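Salt-tolerant glutaminase (Micrococcus luteus, PDB 3AGD) catalyses the hydrolysis of L-glutamine to L-glutamate and ammonium, and is a salt-tolerant member of the glutaminase family. Local coordinates at the interface of chains A and B. Coordinates in Å, arbitrary orientation; residue numbers count along the deposited sequence, not the author numbering. Chains: chain A/B, Salt-tolerant glutaminase.

Contact 1: the interface of chains A and B. Residues chain A 309-312; chain B 270-272, 310.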
# COMPACT_ATOMS: atom_id res chain seq x y z
N GLY A 309 5.69 -0.96 5.18
CA GLY A 309 5.74 0.41 5.64
C GLY A 309 6.96 1.19 5.20
O GLY A 309 7.62 1.83 6.02
N ASP A 310 7.25 1.16 3.91
CA ASP A 310 8.39 1.88 3.37
C ASP A 310 8.00 3.34 3.16
O ASP A 310 7.80 3.78 2.03
CB ASP A 310 8.81 1.25 2.03
CG ASP A 310 10.09 1.85 1.49
OD1 ASP A 310 10.29 3.08 1.66
OD2 ASP A 310 10.89 1.10 0.88
N SER A 311 7.89 4.09 4.26
CA SER A 311 7.51 5.49 4.16
C SER A 311 8.61 6.42 4.65
O SER A 311 9.44 6.03 5.47
CB SER A 311 6.24 5.76 4.97
OG SER A 311 5.15 5.03 4.43
N LEU A 312 8.61 7.65 4.14
CA LEU A 312 9.59 8.64 4.54
C LEU A 312 9.52 8.81 6.05
O LEU A 312 10.53 8.70 6.75
CB LEU A 312 9.31 9.99 3.87
CG LEU A 312 10.27 11.11 4.26
CD1 LEU A 312 11.69 10.72 3.86
CD2 LEU A 312 9.85 12.40 3.59
N PRO B 270 -0.31 0.88 6.47
CA PRO B 270 1.13 0.59 6.42
C PRO B 270 2.05 1.80 6.27
O PRO B 270 1.84 2.65 5.41
CB PRO B 270 1.25 -0.38 5.25
CG PRO B 270 -0.06 -1.12 5.31
CD PRO B 270 -1.04 0.01 5.53
N GLY B 271 3.07 1.84 7.13
CA GLY B 271 4.04 2.91 7.11
C GLY B 271 3.57 4.27 7.60
O GLY B 271 4.34 5.22 7.60
N ARG B 272 2.32 4.39 8.03
CA ARG B 272 1.87 5.70 8.46
C ARG B 272 1.04 5.86 9.73
O ARG B 272 1.37 6.71 10.55
CB ARG B 272 1.18 6.39 7.29
CG ARG B 272 2.22 6.80 6.27
CD ARG B 272 1.61 7.14 4.96
NE ARG B 272 1.13 5.96 4.26
CZ ARG B 272 0.36 6.04 3.19
NH1 ARG B 272 0.01 7.24 2.75
NH2 ARG B 272 -0.08 4.94 2.59
N ASP B 310 4.19 7.03 -1.06
CA ASP B 310 5.05 7.71 -0.10
C ASP B 310 6.16 6.76 0.36
O ASP B 310 6.03 6.09 1.39
CB ASP B 310 4.21 8.15 1.11
CG ASP B 310 5.01 8.92 2.14
OD1 ASP B 310 6.16 8.52 2.42
OD2 ASP B 310 4.47 9.91 2.67
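A:Ser311 reaches across the subunit interface to two backbone carbonyls of the other chain. Its hydroxyl OG lies 3.3 Å from B:Gly271 O and equally far from B:Asp310 O; both hydrogen bonds are weak, so the hydroxyl is shared between them rather than firmly held. OG stands beside its own backbone N, anti to the carbonyl carbon (chi1 -63°), which turns it towards the loop of chain B. One residue on, the amide of A:Leu312 makes a straighter bond, giving its N-H to the carboxylate oxygen OD1 of B:Asp310. A:Leu312 N lies 3.1 Å from B:Asp310 OD1, nearly on the prolongation of the C-O bond, with 167° at H. B:Asp310 is poorly ordered, so its details deserve caution, above all the 3.0 Å between A:Asp310 O and B:Asp310 O, two acceptors that can only clash. Alongside, the two chains meet as bare backbone, A:Gly309 CA packing on B:Gly271 CA at 3.4 Å. B:Gly271, itself in contact, is set by a positive phi of 72° in the turn between strands 264-269 and 273-278. In the second shell, B:Arg272 passes its aliphatic part by the serine, CG 3.9 Å from A:Ser311 OG. Its chain bends at chi3, and the edge of its guanidinium faces B:Pro270 O of the same turn, in plane.

Contact 2: the interface of chains A and B. Residues chain A 1-3; chain B 347-348, 428, 431-432, 435.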
# COMPACT_ATOMS: atom_id res chain seq x y z
N MET A 1 31.31 -0.07 -12.39
CA MET A 1 30.64 -1.34 -11.98
C MET A 1 29.28 -1.46 -12.66
O MET A 1 28.76 -0.49 -13.20
CB MET A 1 30.42 -1.36 -10.47
CG MET A 1 29.48 -0.27 -9.98
SD MET A 1 29.08 -0.42 -8.23
CE MET A 1 27.62 -1.46 -8.31
N ARG A 2 28.72 -2.67 -12.62
CA ARG A 2 27.42 -2.92 -13.22
C ARG A 2 26.37 -3.07 -12.12
O ARG A 2 26.62 -3.69 -11.09
CB ARG A 2 27.44 -4.19 -14.07
CG ARG A 2 28.43 -4.15 -15.22
CD ARG A 2 27.96 -5.06 -16.33
NE ARG A 2 27.62 -6.40 -15.84
CZ ARG A 2 26.99 -7.32 -16.56
NH1 ARG A 2 26.62 -7.05 -17.81
NH2 ARG A 2 26.72 -8.50 -16.03
N HIS A 3 25.20 -2.49 -12.35
CA HIS A 3 24.11 -2.56 -11.39
C HIS A 3 23.73 -4.02 -11.19
O HIS A 3 23.53 -4.75 -12.15
CB HIS A 3 22.91 -1.77 -11.91
CG HIS A 3 21.98 -1.31 -10.84
ND1 HIS A 3 21.26 -2.18 -10.05
CD2 HIS A 3 21.66 -0.06 -10.41
CE1 HIS A 3 20.54 -1.49 -9.18
NE2 HIS A 3 20.77 -0.20 -9.38
N LEU B 347 26.00 4.40 -6.48
CA LEU B 347 27.29 3.74 -6.63
C LEU B 347 27.64 3.61 -8.11
O LEU B 347 28.74 3.96 -8.53
CB LEU B 347 27.25 2.35 -6.01
CG LEU B 347 27.06 2.29 -4.50
CD1 LEU B 347 27.02 0.84 -4.05
CD2 LEU B 347 28.20 3.02 -3.83
N THR B 348 26.69 3.09 -8.89
CA THR B 348 26.89 2.91 -10.32
C THR B 348 27.14 4.24 -11.05
O THR B 348 27.87 4.28 -12.03
CB THR B 348 25.68 2.20 -10.95
OG1 THR B 348 25.62 0.85 -10.48
CG2 THR B 348 25.79 2.18 -12.48
N GLY B 428 26.66 -4.40 -3.74
CA GLY B 428 27.10 -3.14 -4.31
C GLY B 428 28.53 -2.86 -3.91
O GLY B 428 29.34 -2.41 -4.73
N ARG B 431 31.13 -5.10 -5.86
CA ARG B 431 31.39 -4.66 -7.22
C ARG B 431 32.22 -3.39 -7.26
O ARG B 431 32.93 -3.14 -8.25
CB ARG B 431 30.07 -4.47 -7.97
CG ARG B 431 29.24 -5.74 -8.01
CD ARG B 431 28.11 -5.66 -9.01
NE ARG B 431 27.43 -6.94 -9.10
CZ ARG B 431 26.59 -7.28 -10.08
NH1 ARG B 431 26.33 -6.42 -11.05
NH2 ARG B 431 26.03 -8.48 -10.08
N LEU B 432 32.13 -2.58 -6.21
CA LEU B 432 32.91 -1.35 -6.17
C LEU B 432 34.37 -1.74 -6.03
O LEU B 432 35.24 -1.22 -6.73
CB LEU B 432 32.49 -0.48 -4.98
CG LEU B 432 31.56 0.68 -5.32
CD1 LEU B 432 31.26 1.47 -4.06
CD2 LEU B 432 32.21 1.57 -6.37
N ASP B 435 36.18 -3.05 -8.82
CA ASP B 435 36.54 -2.00 -9.77
C ASP B 435 37.88 -1.40 -9.39
O ASP B 435 38.42 -0.56 -10.10
CB ASP B 435 35.48 -0.90 -9.79
CG ASP B 435 34.32 -1.22 -10.71
OD1 ASP B 435 34.52 -1.18 -11.95
OD2 ASP B 435 33.22 -1.50 -10.21
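Apolar packing centres on A:Met1, the N-terminal residue, whose side chain enters a groove between helices 337-348 and 419-433 of chain B, in the STAS segment. CG stands between backbone N and carbonyl carbon (chi1 64°), and the thioether bends at chi3 to bring both its ends against the groove. The sulfur SD lies 4.0 Å from B:Leu432 CG on one helix and as far from B:Leu347 CB on the other. Its methyl CE rests 3.9 Å from B:Arg431 CB, the two side chains crossing at about a right angle, and also nears the B:Thr348 hydroxyl. Among polar contacts, B:Arg431 reaches out, extended from CG to NE, to the N-terminal loop segment of chain A and donates from NH1 to the carbonyl A:Arg2 O at 2.8 Å. The donor sits above the carbonyl plane, 60° out of it, with 150° at H. With the guanidinium gone, as in an alanine here, A:Arg2 O would probably lose this donor and the chain A terminus would be freer to move. B:Asp435, just beyond its helix, approaches the terminus; the contact of its OD2 with A:Met1 CB is too short to trust. The terminal amine A:Met1 N makes a weak hydrogen bond to the carboxylate oxygen B:Asp435 OD1 at 3.4 Å.

Contact 3: the interface of chains A and B. Residues chain A 270-272, 310; chain B 310-312, 338.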
# COMPACT_ATOMS: atom_id res chain seq x y z
N PRO A 270 2.97 0.84 -6.00
CA PRO A 270 3.06 2.22 -5.54
C PRO A 270 4.34 2.63 -4.82
O PRO A 270 4.75 1.99 -3.86
CB PRO A 270 1.83 2.38 -4.67
CG PRO A 270 0.83 1.52 -5.38
CD PRO A 270 1.64 0.28 -5.68
N GLY A 271 4.94 3.71 -5.31
CA GLY A 271 6.15 4.23 -4.69
C GLY A 271 7.43 3.46 -4.93
O GLY A 271 8.49 3.89 -4.48
N ARG A 272 7.37 2.33 -5.62
CA ARG A 272 8.60 1.60 -5.83
C ARG A 272 8.96 1.07 -7.21
O ARG A 272 10.11 1.20 -7.61
CB ARG A 272 8.70 0.48 -4.80
CG ARG A 272 9.04 1.06 -3.43
CD ARG A 272 8.71 0.12 -2.34
NE ARG A 272 7.28 -0.11 -2.22
CZ ARG A 272 6.77 -1.11 -1.52
NH1 ARG A 272 7.61 -1.94 -0.91
NH2 ARG A 272 5.46 -1.29 -1.43
N ASP A 310 7.25 1.16 3.91
CA ASP A 310 8.39 1.88 3.37
C ASP A 310 8.00 3.34 3.16
O ASP A 310 7.80 3.78 2.03
CB ASP A 310 8.81 1.25 2.03
CG ASP A 310 10.09 1.85 1.49
OD1 ASP A 310 10.29 3.08 1.66
OD2 ASP A 310 10.89 1.10 0.88
N ASP B 310 4.19 7.03 -1.06
CA ASP B 310 5.05 7.71 -0.10
C ASP B 310 6.16 6.76 0.36
O ASP B 310 6.03 6.09 1.39
CB ASP B 310 4.21 8.15 1.11
CG ASP B 310 5.01 8.92 2.14
OD1 ASP B 310 6.16 8.52 2.42
OD2 ASP B 310 4.47 9.91 2.67
N SER B 311 7.25 6.68 -0.40
CA SER B 311 8.35 5.78 -0.05
C SER B 311 9.66 6.54 0.14
O SER B 311 9.80 7.67 -0.31
CB SER B 311 8.55 4.72 -1.13
OG SER B 311 7.39 3.91 -1.28
N LEU B 312 10.61 5.90 0.82
CA LEU B 312 11.91 6.51 1.06
C LEU B 312 12.60 6.78 -0.28
O LEU B 312 13.02 7.90 -0.56
CB LEU B 312 12.78 5.60 1.93
CG LEU B 312 14.21 6.07 2.19
CD1 LEU B 312 14.22 7.45 2.84
CD2 LEU B 312 14.91 5.05 3.08
N GLY B 338 13.38 -0.56 -2.12
CA GLY B 338 13.36 0.78 -2.70
C GLY B 338 14.57 1.63 -2.39
O GLY B 338 15.12 2.29 -3.28
O HOH W 1 10.94 -1.08 -0.70
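B:Ser311 and A:Asp310 bury most surface in this patch, where a loop of one glutaminase-family subunit meets the 270-272 turn and the matching loop of the other. The serine points its hydroxyl at chain A: OG is 3.4 Å from A:Gly271 O and 3.3 Å from A:Asp310 O, both weak hydrogen bonds. The bent side chain of A:Arg272 passes beside it with CG, CD and NE, without bonding to the hydroxyl. A:Asp310 uses its two carboxylate oxygens for different tasks. OD1 takes the amide N-H of B:Leu312 at 3.0 Å from N, met nearly end-on with 171° at H. CG of the aspartate is anti to the backbone N (chi1 -174°), which carries the carboxylate over to chain B, where it crosses the leucine side chain at about a right angle. OD2 holds water 1 at 2.7 Å from the water O. That water also meets B:Gly338 N, in the first turn of helix 337-348, at 2.9 Å, so the carboxylate reaches the helix start indirectly; the amide and helix end may favour its negative charge. A:Arg272 offers the edge of its guanidinium to the same water, in plane, but its NH1 lies a weak 3.5 Å from the water O.

Contacts 1 and 3 are the two halves of one region near the two-fold axis, their C-alpha centres about 7 Å apart: they share A:Asp310 and B:Asp310 and repeat the same core pairing with the chains exchanged. Contact 2 lies well out from the axis, about 28 Å from contact 1 and 23 Å from contact 3 between C-alpha centres, and has its own twin. Helix 337-348 of chain B ties contact 3 to contact 2, its first turn serving one and its last turn the other. The protein is a homotetramer, so this two-chain interface plausibly forms part of that assembly, gripped centrally and at its flanks.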